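Probable branched-chain amino acid ABC transporter, amino acid binding protein (Thermus thermophilus, PDB 3LKB) probably binds branched-chain amino acids, here holding a valine, and hands them to a membrane ABC transporter for uptake. Local coordinates at residues 25-30 and 102-107; 79-82 and 86-89; 31-36 and 285-290; 54-57 and 62-65; 124-129 and 153-158. The protein carries 2 engineered substitutions. One frame throughout, in Å; residues are numbered along the deposited sequence.

The five contacts follow the two-lobed fold of the leucine-binding protein family. Contacts 1 to 4 lie in the lobe that carries the chain's start, contact 5 in the other. Contacts 1 and 3, with centres about 8 Å apart, share helix 21-41; contact 1 closes with residues 102-107, whereas contact 3 closes with 285-290, after the chain has passed through the other lobe and returned. Contact 4 (54-57 and 62-65) precedes contact 2 (79-82 and 86-89), and strands 79-81 and 101-103 pair to join contact 2 to contact 1. Contacts 3 and 5 are about 22 Å apart between centres. Contacts 1, 2 and 5 all touch valine, which both lobes therefore hold.

Contact 1 of 5, residues 25-30 and 102-107; sequences APYGAA and IPASMH. With VAL (valine), chain C.
Tyr27 reaches from its helix to Ala104, and the ring lies obliquely against that methyl group. With CG anti to the backbone N (chi1 -165°), CB and CG lead the ring away from the helix toward residues 102-107. CD1 comes first, packing on the backbone of Gly290 as well as approaching the methyl. Further out CE1 makes the closest approach, 3.3 Å from Ala104 CB, and CZ follows at 3.4 Å from the same atom. At the tip, OH rests 3.4 Å from Ala104 CA. The hydroxyl donates to a water over 2.7 Å from Tyr27 OH to the water oxygen, and the water donates in turn to the backbone, 2.5 Å from its oxygen to Ile102 O. A phenylalanine here would keep the ring packing but would probably leave this water without its donor and Ile102 O less firmly tied to the helix. Beyond Ala104, whose carbonyl is bonded to Tyr232 OH, Ser105 brings CB to 3.3 Å from CG2 of the bound valine, while its OG accepts from His107 N to form an ST turn. Tyr27 thus packs against Ala104, in the pocket loop that follows strand 101-103. It also touches Trp12 of strand 6-14 and Asn289 and Ala293 of helix 285-308, bridging helix 21-41 to that loop.

Contact 2 of 5, residues 79-82 and 86-89; sequences FLSY and ANLQ. With VAL (valine), chain C.
Ser81 OG lies against the side-chain amide of Asn87, 3.3 Å from Asn87 CG and 2.7 Å from the atom modelled as ND2. This is the main meeting between strand and helix here, and it is buried. Ser81 OG stands between its backbone N and carbonyl carbon (chi1 64°), which turns it to the helix, while Asn87 swings CG to the side of its own backbone N and reaches back across to the strand. The serine CB also covers a neighbour in its own strand, sitting 3.5 Å above the plane of the Phe79 ring and displaced toward the rim. One residue further on, Tyr82 faces another task. Its CB points away from the helix, and the ring spreads beneath the ligand: the carboxylate carbon C of valine lies 3.9 Å above the plane of the Tyr82 ring, over its centre. The backbone also comes close, Tyr82 O lying 3.5 Å from valine C. Ala83, just before the helix, and Thr84, at its start, are pocket residues too, and the helix's positive end would probably favour the carboxylate. The contact spans the strand-to-helix connection of a beta-alpha-beta unit, in which strand 79-81 leads through helix 84-97 to the parallel strand 101-103. Phe67 stacks on Phe79 from helix 60-72, and Pro103 of the neighbouring strand packs on both Ser81 and Asn87.

Contact 3 of 5, residues 31-36 and 285-290; sequences VEDYCK and VNYTNG
Two long helices of the first lobe, 21-41 and 285-308, meet here, packed closely at Val31 and Gly290 and joined by a polar bridge between Asp33 and Tyr287. At the close point the CA atoms of Val31 and Gly290 are 5.4 Å apart. The absence of a side chain at Gly290 suits this closeness: a CB would point toward the partner helix, about 3.8 Å from Val31 N. Val31 lays CG2 over the glycine backbone, 3.9 Å from Gly290 O, and its other branch, CG1, faces Leu80 of strand 79-81. About one turn earlier in the second helix, the ring of Tyr287 extends to the acid. Tyr287 OH donates to Asp33 OD2 over 2.7 Å, and OD2 receives it on its anti lone pair, the one turned away from the other carboxylate oxygen. The oxygen lies at the ring's edge, in its plane, while the carboxylate itself is turned 73° from the ring. A chi1 of -166° turns the Tyr287 ring from its backbone N and carries the phenol across to Asp33. The same OD2 forms a salt bridge with Arg277 NE, so that two donors grip one buried oxygen, and the arginine would probably stabilise the ionised acid. Tyr34 continues the interface along Met291, Ala294, Ala295 and Val298. Close packing at a glycine and a buried tyrosine-carboxylate bond thus join an early helix of the lobe to one that the chain contributes after returning from the other lobe; such crossing and return between lobes is characteristic of bilobal periplasmic binding proteins.

Contact 4 of 5, residues 54-57 and 62-65; sequences RDDQ and NTQR
Hydrogen bonding carries most of this contact, centred on Asp56 and Thr63. Thr63 OG1 donates to Asp56 OD2 over 2.7 Å, arriving from well above the carboxylate plane (62° out of it). Asp56 holds CG between its backbone N and carbonyl carbon (chi1 60°), which folds the carboxylate back toward the helix. Its two oxygens have further partners: OD2 is bonded to Ser13 OG and OD1 to the backbone N of Tyr58, a pocket residue, so the group is fixed in rotation. A second, local bond shapes the loop, Gln57 N giving to Asp55 OD1 at 3.0 Å in an Asx turn. Van der Waals contact is supplied by Asn62, whose CB lies 3.9 Å from Asp56 CB. The amide of Asn62 turns outward to the dimer interface, where ND2 bonds to Gly276 O of the second subunit; Gln57 OE1 likewise meets Arg277 NH1 of that subunit. The contact thus closes the short link from strand 47-55 to helix 60-72. Strand 6-14 pairs alongside the former, and helix 84-97 covers Thr63 through Ala86 and Leu90.

Contact 5 of 5, residues 124-129 and 153-158; sequences TSYSEQ and SPFGRA. With VAL (valine), chain C.
The first turn of helix 126-140 lies beside the short helix 154-157 and the residue that follows it, with Tyr126 CA and Ala158 CA 6.9 Å apart, and each helix is capped by the serine before it: Ser125 OG accepts from Glu128 N at 3.1 Å, and Ser153 OG more weakly from Gly156 N. Tyr126 fills the space between the helices. The alanine methyl approaches its ring obliquely, Tyr126 CD2 lying 3.7 Å from Ala158 CB, while Tyr126 CZ packs 3.8 Å from Phe155 CD1. The two ring planes are inclined at 57°, with centroids 5.6 Å apart, and Tyr126 CE2 comes at the edge of the phenylalanine, in its plane. In Phe155 a chi1 of 153° throws the ring forward over the ligand. There the valine N sits 3.6 Å above the Phe155 ring plane, over its centre, where an ammonium group would probably be favoured, and valine CB is 3.2 Å from Phe155 CG. Were Phe155 shortened to an alanine, the ligand's amino group would probably lose its aromatic cover and Tyr126 one of its packing partners. Ser127, with its hydroxyl bonded to Asp162 OD2, rests near the Ala158 carbonyl. Tyr126 and Phe155 are part of the second lobe's share of the pocket, beside Tyr232, and face Thr84 of helix 84-97 and Tyr58 from the first lobe. Helix 376-383 packs on the first turn of helix 126-140 through Phe378, and Met106 O, next to strand 101-103, is bonded to Tyr126 N.

Contact 1 of 5, residues 25-30 and 102-107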
# COMPACT_ATOMS: atom_id res chain seq x y z
N ALA A 25 3.06 4.71 3.23
CA ALA A 25 3.81 3.47 3.05
C ALA A 25 5.35 3.68 3.20
O ALA A 25 5.97 3.11 4.10
CB ALA A 25 3.43 2.79 1.72
N PRO A 26 5.93 4.55 2.36
CA PRO A 26 7.36 4.84 2.48
C PRO A 26 7.73 5.48 3.84
O PRO A 26 8.78 5.13 4.43
CB PRO A 26 7.62 5.75 1.27
CG PRO A 26 6.29 6.34 0.89
CD PRO A 26 5.34 5.21 1.17
N TYR A 27 6.87 6.33 4.35
CA TYR A 27 7.06 6.88 5.68
C TYR A 27 7.13 5.79 6.78
O TYR A 27 8.04 5.80 7.61
CB TYR A 27 5.88 7.81 6.00
CG TYR A 27 6.10 8.72 7.18
CD1 TYR A 27 6.33 10.07 6.98
CD2 TYR A 27 6.05 8.24 8.48
CE1 TYR A 27 6.51 10.95 8.05
CE2 TYR A 27 6.23 9.11 9.57
CZ TYR A 27 6.46 10.47 9.34
OH TYR A 27 6.63 11.36 10.40
N GLY A 28 6.15 4.88 6.80
CA GLY A 28 6.12 3.83 7.79
C GLY A 28 7.37 3.01 7.63
O GLY A 28 8.05 2.67 8.60
N ALA A 29 7.73 2.76 6.38
CA ALA A 29 8.85 1.89 6.12
C ALA A 29 10.15 2.49 6.69
O ALA A 29 10.99 1.79 7.26
CB ALA A 29 8.96 1.62 4.55
N ALA A 30 10.32 3.80 6.51
CA ALA A 30 11.51 4.50 7.02
C ALA A 30 11.58 4.40 8.54
O ALA A 30 12.65 4.22 9.10
CB ALA A 30 11.52 5.96 6.58
N ILE A 102 5.57 13.46 17.53
CA ILE A 102 6.15 14.00 16.32
C ILE A 102 5.32 13.50 15.15
O ILE A 102 5.40 12.32 14.80
CB ILE A 102 7.60 13.51 16.16
CG1 ILE A 102 8.38 13.88 17.43
CG2 ILE A 102 8.20 14.05 14.86
CD1 ILE A 102 9.77 13.19 17.55
N PRO A 103 4.48 14.38 14.55
CA PRO A 103 3.59 14.01 13.46
C PRO A 103 4.20 14.10 12.04
O PRO A 103 5.03 14.95 11.77
CB PRO A 103 2.45 15.03 13.58
CG PRO A 103 2.79 15.93 14.70
CD PRO A 103 4.23 15.76 14.98
N ALA A 104 3.77 13.20 11.16
CA ALA A 104 3.92 13.37 9.71
C ALA A 104 3.05 14.51 9.19
O ALA A 104 3.38 15.10 8.20
CB ALA A 104 3.54 12.08 9.00
N SER A 105 1.91 14.74 9.82
CA SER A 105 1.07 15.85 9.47
C SER A 105 1.86 17.13 9.74
O SER A 105 2.47 17.28 10.81
CB SER A 105 -0.15 15.89 10.40
OG SER A 105 -0.81 17.13 10.28
N MET A 106 1.78 18.08 8.82
CA MET A 106 2.44 19.35 9.03
C MET A 106 1.39 20.47 9.22
O MET A 106 1.53 21.61 8.75
CB MET A 106 3.37 19.56 7.84
CG MET A 106 4.17 18.23 7.42
SD MET A 106 4.92 18.45 5.82
CE MET A 106 6.10 17.12 5.92
N HIS A 107 0.32 20.15 9.93
CA HIS A 107 -0.70 21.14 10.03
C HIS A 107 -0.38 22.08 11.19
O HIS A 107 -0.13 21.61 12.30
CB HIS A 107 -2.06 20.52 10.21
CG HIS A 107 -3.15 21.52 10.25
ND1 HIS A 107 -4.41 21.25 10.73
CD2 HIS A 107 -3.15 22.82 9.90
CE1 HIS A 107 -5.17 22.32 10.62
NE2 HIS A 107 -4.42 23.29 10.12
N VAL C . -1.33 12.87 4.67
CA VAL C . -0.93 13.74 5.84
C VAL C . -0.23 13.02 6.94
O VAL C . 0.98 13.03 6.86
CB VAL C . -2.09 14.44 6.51
CG1 VAL C . -2.99 13.52 7.17
CG2 VAL C . -1.57 15.33 7.46
O HOH W 1 5.79 10.67 12.91

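Contact 2 of 5, residues 79-82 and 86-89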
# COMPACT_ATOMS: atom_id res chain seq x y z
N PHE A 79 5.49 9.46 20.68
CA PHE A 79 4.46 8.98 19.76
C PHE A 79 4.84 9.58 18.42
O PHE A 79 4.92 10.80 18.30
CB PHE A 79 3.12 9.56 20.20
CG PHE A 79 1.93 9.25 19.28
CD1 PHE A 79 1.93 8.16 18.40
CD2 PHE A 79 0.79 10.05 19.34
CE1 PHE A 79 0.81 7.87 17.59
CE2 PHE A 79 -0.34 9.78 18.56
CZ PHE A 79 -0.32 8.67 17.64
N LEU A 80 5.15 8.71 17.46
CA LEU A 80 5.31 9.07 16.06
C LEU A 80 3.93 8.92 15.41
O LEU A 80 3.37 7.81 15.37
CB LEU A 80 6.35 8.16 15.39
CG LEU A 80 7.78 8.25 15.93
CD1 LEU A 80 8.71 7.24 15.34
CD2 LEU A 80 8.32 9.60 15.67
N SER A 81 3.33 10.03 14.99
CA SER A 81 1.96 9.96 14.50
C SER A 81 1.91 10.35 13.05
O SER A 81 2.94 10.65 12.43
CB SER A 81 1.03 10.88 15.30
OG SER A 81 1.40 12.21 15.13
N TYR A 82 0.69 10.38 12.52
CA TYR A 82 0.50 10.51 11.08
C TYR A 82 -0.55 11.52 10.68
O TYR A 82 -0.20 12.67 10.45
CB TYR A 82 0.22 9.15 10.48
CG TYR A 82 0.15 9.14 8.98
CD1 TYR A 82 1.30 9.35 8.23
CD2 TYR A 82 -1.06 8.88 8.31
CE1 TYR A 82 1.27 9.33 6.85
CE2 TYR A 82 -1.11 8.87 6.92
CZ TYR A 82 0.08 9.09 6.20
OH TYR A 82 0.10 9.06 4.82
N ALA A 86 -6.47 12.64 12.87
CA ALA A 86 -6.18 11.83 14.04
C ALA A 86 -5.48 12.65 15.09
O ALA A 86 -5.91 12.65 16.26
CB ALA A 86 -5.34 10.59 13.68
N ASN A 87 -4.43 13.38 14.70
CA ASN A 87 -3.72 14.26 15.62
C ASN A 87 -4.61 15.31 16.23
O ASN A 87 -4.54 15.52 17.44
CB ASN A 87 -2.53 14.93 14.94
CG ASN A 87 -1.33 14.02 14.82
OD1 ASN A 87 -1.18 13.28 13.84
ND2 ASN A 87 -0.46 14.09 15.79
N LEU A 88 -5.45 15.98 15.43
CA LEU A 88 -6.47 16.91 16.01
C LEU A 88 -7.31 16.27 17.13
O LEU A 88 -7.45 16.84 18.20
CB LEU A 88 -7.38 17.48 14.93
CG LEU A 88 -6.59 18.51 14.10
CD1 LEU A 88 -7.30 18.88 12.78
CD2 LEU A 88 -6.38 19.76 14.97
N GLN A 89 -7.79 15.07 16.89
CA GLN A 89 -8.66 14.35 17.78
C GLN A 89 -7.93 13.93 19.06
O GLN A 89 -8.49 14.00 20.12
CB GLN A 89 -9.12 13.09 17.02
CG GLN A 89 -10.52 12.80 17.22
CD GLN A 89 -11.06 11.62 16.42
OE1 GLN A 89 -10.77 10.44 16.71
NE2 GLN A 89 -11.93 11.94 15.44
N VAL C . -1.33 12.87 4.67
CA VAL C . -0.93 13.74 5.84
C VAL C . -0.23 13.02 6.94
O VAL C . 0.98 13.03 6.86
CB VAL C . -2.09 14.44 6.51
CG1 VAL C . -2.99 13.52 7.17
CG2 VAL C . -1.57 15.33 7.46

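Contact 3 of 5, residues 31-36 and 285-290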
# COMPACT_ATOMS: atom_id res chain seq x y z
N VAL A 31 10.44 4.49 9.22
CA VAL A 31 10.48 4.45 10.69
C VAL A 31 11.01 3.06 11.13
O VAL A 31 11.88 2.94 11.97
CB VAL A 31 9.10 4.69 11.31
CG1 VAL A 31 9.15 4.43 12.78
CG2 VAL A 31 8.59 6.07 11.03
N GLU A 32 10.45 2.01 10.53
CA GLU A 32 10.81 0.66 10.87
C GLU A 32 12.28 0.45 10.56
O GLU A 32 12.99 -0.10 11.38
CB GLU A 32 9.97 -0.33 10.09
CG GLU A 32 10.24 -1.75 10.54
CD GLU A 32 9.23 -2.76 10.00
OE1 GLU A 32 8.00 -2.45 9.94
OE2 GLU A 32 9.68 -3.88 9.65
N ASP A 33 12.72 0.91 9.39
CA ASP A 33 14.12 0.75 8.99
C ASP A 33 15.14 1.45 9.89
O ASP A 33 16.16 0.85 10.27
CB ASP A 33 14.32 1.14 7.52
CG ASP A 33 13.68 0.14 6.59
OD1 ASP A 33 13.21 -0.87 7.14
OD2 ASP A 33 13.60 0.37 5.36
N TYR A 34 14.85 2.68 10.21
CA TYR A 34 15.74 3.47 11.04
C TYR A 34 15.87 2.86 12.43
O TYR A 34 16.96 2.78 13.00
CB TYR A 34 15.20 4.88 11.14
CG TYR A 34 16.27 5.77 11.69
CD1 TYR A 34 17.27 6.17 10.86
CD2 TYR A 34 16.22 6.12 13.02
CE1 TYR A 34 18.29 6.94 11.35
CE2 TYR A 34 17.25 6.89 13.53
CZ TYR A 34 18.26 7.29 12.70
OH TYR A 34 19.29 8.03 13.21
N CYS A 35 14.71 2.43 12.96
CA CYS A 35 14.68 1.83 14.27
C CYS A 35 15.51 0.55 14.28
O CYS A 35 16.18 0.23 15.27
CB CYS A 35 13.25 1.52 14.68
SG CYS A 35 13.06 1.02 16.42
N LYS A 36 15.47 -0.14 13.13
CA LYS A 36 16.21 -1.37 12.90
C LYS A 36 17.70 -1.07 12.89
O LYS A 36 18.50 -1.76 13.51
CB LYS A 36 15.81 -1.95 11.55
CG LYS A 36 15.92 -3.46 11.48
CD LYS A 36 14.63 -4.10 10.97
CE LYS A 36 13.55 -4.07 12.02
NZ LYS A 36 12.30 -4.75 11.55
N VAL A 285 10.69 11.06 -1.17
CA VAL A 285 10.88 12.10 -0.18
C VAL A 285 10.18 11.73 1.12
O VAL A 285 10.59 12.16 2.19
CB VAL A 285 10.40 13.47 -0.68
CG1 VAL A 285 8.85 13.59 -0.60
CG2 VAL A 285 11.12 14.63 0.09
N ASN A 286 9.18 10.84 1.05
CA ASN A 286 8.51 10.40 2.30
C ASN A 286 9.25 9.34 3.14
O ASN A 286 9.11 9.28 4.37
CB ASN A 286 7.04 10.13 2.01
CG ASN A 286 6.35 11.42 1.60
OD1 ASN A 286 6.48 12.44 2.30
ND2 ASN A 286 5.72 11.44 0.45
N TYR A 287 10.08 8.57 2.48
CA TYR A 287 11.07 7.75 3.17
C TYR A 287 12.05 8.68 3.87
O TYR A 287 12.35 8.50 5.02
CB TYR A 287 11.73 6.85 2.13
CG TYR A 287 12.55 5.73 2.69
CD1 TYR A 287 11.93 4.67 3.32
CD2 TYR A 287 13.95 5.75 2.62
CE1 TYR A 287 12.65 3.64 3.85
CE2 TYR A 287 14.72 4.69 3.16
CZ TYR A 287 14.04 3.64 3.79
OH TYR A 287 14.70 2.58 4.34
N THR A 288 12.47 9.76 3.23
CA THR A 288 13.27 10.78 3.93
C THR A 288 12.51 11.38 5.13
O THR A 288 13.08 11.56 6.21
CB THR A 288 13.66 11.95 2.98
OG1 THR A 288 14.03 11.43 1.70
CG2 THR A 288 14.82 12.79 3.54
N ASN A 289 11.23 11.67 4.93
CA ASN A 289 10.34 12.28 5.92
C ASN A 289 10.17 11.40 7.17
O ASN A 289 10.38 11.86 8.29
CB ASN A 289 9.00 12.52 5.22
CG ASN A 289 8.04 13.39 6.01
OD1 ASN A 289 8.35 13.86 7.12
ND2 ASN A 289 6.84 13.59 5.44
N GLY A 290 9.84 10.13 6.98
CA GLY A 290 9.82 9.16 8.10
C GLY A 290 11.16 8.98 8.80
O GLY A 290 11.22 8.80 10.02

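Contact 4 of 5, residues 54-57 and 62-65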
# COMPACT_ATOMS: atom_id res chain seq x y z
N ARG A 54 2.19 0.42 13.08
CA ARG A 54 0.79 -0.01 12.87
C ARG A 54 0.18 0.72 11.68
O ARG A 54 0.33 1.94 11.51
CB ARG A 54 -0.08 0.28 14.11
CG ARG A 54 0.51 -0.19 15.45
CD ARG A 54 -0.27 -1.34 16.04
NE ARG A 54 0.39 -2.62 15.86
CZ ARG A 54 0.64 -3.49 16.85
NH1 ARG A 54 0.31 -3.22 18.11
NH2 ARG A 54 1.21 -4.66 16.56
N ASP A 55 -0.51 -0.04 10.85
CA ASP A 55 -1.29 0.48 9.79
C ASP A 55 -2.69 0.77 10.31
O ASP A 55 -3.46 -0.15 10.51
CB ASP A 55 -1.38 -0.59 8.71
CG ASP A 55 -2.21 -0.13 7.49
OD1 ASP A 55 -2.43 1.09 7.26
OD2 ASP A 55 -2.64 -1.02 6.74
N ASP A 56 -3.01 2.06 10.50
CA ASP A 56 -4.36 2.47 10.86
C ASP A 56 -5.25 2.78 9.67
O ASP A 56 -6.40 3.14 9.87
CB ASP A 56 -4.34 3.69 11.79
CG ASP A 56 -3.64 4.94 11.15
OD1 ASP A 56 -3.71 5.15 9.91
OD2 ASP A 56 -3.02 5.71 11.94
N GLN A 57 -4.71 2.69 8.45
CA GLN A 57 -5.43 2.99 7.20
C GLN A 57 -6.18 4.33 7.18
O GLN A 57 -7.21 4.47 6.51
CB GLN A 57 -6.37 1.84 6.86
CG GLN A 57 -5.60 0.52 6.70
CD GLN A 57 -6.42 -0.60 6.16
OE1 GLN A 57 -7.47 -0.93 6.73
NE2 GLN A 57 -5.97 -1.20 5.05
N ASN A 62 -9.06 3.45 14.55
CA ASN A 62 -7.91 2.58 14.63
C ASN A 62 -6.74 3.32 15.32
O ASN A 62 -6.16 2.79 16.26
CB ASN A 62 -7.51 1.97 13.26
CG ASN A 62 -8.61 1.08 12.70
OD1 ASN A 62 -9.38 0.55 13.46
ND2 ASN A 62 -8.70 0.94 11.36
N THR A 63 -6.45 4.56 14.92
CA THR A 63 -5.31 5.28 15.50
C THR A 63 -5.43 5.46 17.03
O THR A 63 -4.44 5.33 17.76
CB THR A 63 -5.15 6.66 14.87
OG1 THR A 63 -5.13 6.54 13.44
CG2 THR A 63 -3.88 7.39 15.39
N GLN A 64 -6.64 5.75 17.51
CA GLN A 64 -6.86 5.95 18.93
C GLN A 64 -6.63 4.64 19.68
O GLN A 64 -5.99 4.62 20.75
CB GLN A 64 -8.29 6.49 19.20
CG GLN A 64 -8.53 7.00 20.67
CD GLN A 64 -9.94 7.53 20.90
OE1 GLN A 64 -10.44 8.33 20.10
NE2 GLN A 64 -10.59 7.10 22.00
N ARG A 65 -7.14 3.55 19.10
CA ARG A 65 -7.04 2.26 19.76
C ARG A 65 -5.57 1.92 19.82
O ARG A 65 -5.08 1.52 20.85
CB ARG A 65 -7.87 1.20 19.07
CG ARG A 65 -7.84 -0.22 19.72
CD ARG A 65 -7.07 -1.30 18.87
NE ARG A 65 -7.66 -1.46 17.54
CZ ARG A 65 -8.44 -2.48 17.16
NH1 ARG A 65 -8.70 -3.46 18.02
NH2 ARG A 65 -8.95 -2.52 15.92

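Contact 5 of 5, residues 124-129 and 153-158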
# COMPACT_ATOMS: atom_id res chain seq x y z
N THR A 124 8.38 22.67 8.19
CA THR A 124 7.38 23.70 7.91
C THR A 124 5.96 23.15 7.76
O THR A 124 5.75 21.98 7.46
CB THR A 124 7.72 24.48 6.63
OG1 THR A 124 7.78 23.58 5.50
CG2 THR A 124 9.05 25.25 6.83
N SER A 125 4.98 24.03 7.96
CA SER A 125 3.58 23.61 8.00
C SER A 125 3.02 23.66 6.58
O SER A 125 3.64 24.28 5.69
CB SER A 125 2.80 24.53 8.93
OG SER A 125 2.71 25.85 8.40
N TYR A 126 1.87 23.02 6.37
CA TYR A 126 1.14 23.10 5.10
C TYR A 126 0.85 24.55 4.75
O TYR A 126 1.01 24.96 3.60
CB TYR A 126 -0.21 22.34 5.14
CG TYR A 126 -0.10 20.86 5.47
CD1 TYR A 126 0.83 20.08 4.82
CD2 TYR A 126 -0.92 20.24 6.45
CE1 TYR A 126 0.95 18.78 5.07
CE2 TYR A 126 -0.79 18.91 6.72
CZ TYR A 126 0.17 18.20 6.02
OH TYR A 126 0.41 16.89 6.18
N SER A 127 0.40 25.31 5.74
CA SER A 127 0.15 26.75 5.58
C SER A 127 1.34 27.60 5.08
O SER A 127 1.19 28.34 4.10
CB SER A 127 -0.37 27.35 6.89
OG SER A 127 -1.63 26.78 7.15
N GLU A 128 2.49 27.48 5.72
CA GLU A 128 3.67 28.21 5.26
C GLU A 128 4.00 27.84 3.81
O GLU A 128 4.28 28.71 2.99
CB GLU A 128 4.89 27.96 6.17
CG GLU A 128 6.09 28.85 5.88
CD GLU A 128 7.00 29.12 7.07
OE1 GLU A 128 6.95 28.42 8.13
OE2 GLU A 128 7.78 30.06 6.94
N GLN A 129 4.00 26.54 3.53
CA GLN A 129 4.22 25.97 2.20
C GLN A 129 3.28 26.61 1.20
O GLN A 129 3.73 27.14 0.19
CB GLN A 129 4.02 24.41 2.24
CG GLN A 129 5.13 23.72 3.02
CD GLN A 129 4.83 22.29 3.38
OE1 GLN A 129 3.98 21.62 2.79
NE2 GLN A 129 5.52 21.82 4.38
N SER A 153 -10.35 16.07 3.37
CA SER A 153 -10.14 15.68 4.75
C SER A 153 -9.63 16.88 5.41
O SER A 153 -9.27 17.84 4.75
CB SER A 153 -9.07 14.58 4.86
OG SER A 153 -7.91 14.94 4.15
N PRO A 154 -9.56 16.83 6.74
CA PRO A 154 -8.85 17.84 7.53
C PRO A 154 -7.45 18.11 6.94
O PRO A 154 -7.00 19.24 6.93
CB PRO A 154 -8.72 17.15 8.91
CG PRO A 154 -9.92 16.20 8.98
CD PRO A 154 -10.12 15.72 7.55
N PHE A 155 -6.75 17.07 6.48
CA PHE A 155 -5.45 17.24 5.77
C PHE A 155 -5.49 18.15 4.52
O PHE A 155 -4.65 19.06 4.35
CB PHE A 155 -4.87 15.86 5.46
CG PHE A 155 -3.94 15.80 4.24
CD1 PHE A 155 -2.77 16.57 4.16
CD2 PHE A 155 -4.21 14.89 3.21
CE1 PHE A 155 -1.89 16.44 3.07
CE2 PHE A 155 -3.34 14.75 2.12
CZ PHE A 155 -2.18 15.54 2.04
N GLY A 156 -6.39 17.93 3.61
CA GLY A 156 -6.58 18.82 2.52
C GLY A 156 -7.01 20.21 2.88
O GLY A 156 -6.57 21.13 2.34
N ARG A 157 -7.90 20.31 3.82
CA ARG A 157 -8.40 21.59 4.24
C ARG A 157 -7.45 22.41 5.11
O ARG A 157 -7.62 23.55 5.20
CB ARG A 157 -9.78 21.45 4.85
CG ARG A 157 -10.71 20.88 3.87
CD ARG A 157 -12.09 20.66 4.28
NE ARG A 157 -12.28 19.59 5.20
CZ ARG A 157 -12.76 18.39 4.96
NH1 ARG A 157 -13.07 18.01 3.77
NH2 ARG A 157 -12.88 17.57 5.95
N ALA A 158 -6.47 21.81 5.72
CA ALA A 158 -5.54 22.49 6.60
C ALA A 158 -5.04 23.90 6.24
O ALA A 158 -5.11 24.77 7.03
CB ALA A 158 -4.38 21.61 6.89
N VAL C . -1.33 12.87 4.67
CA VAL C . -0.93 13.74 5.84
C VAL C . -0.23 13.02 6.94
O VAL C . 0.98 13.03 6.86
CB VAL C . -2.09 14.44 6.51
CG1 VAL C . -2.99 13.52 7.17
CG2 VAL C . -1.57 15.33 7.46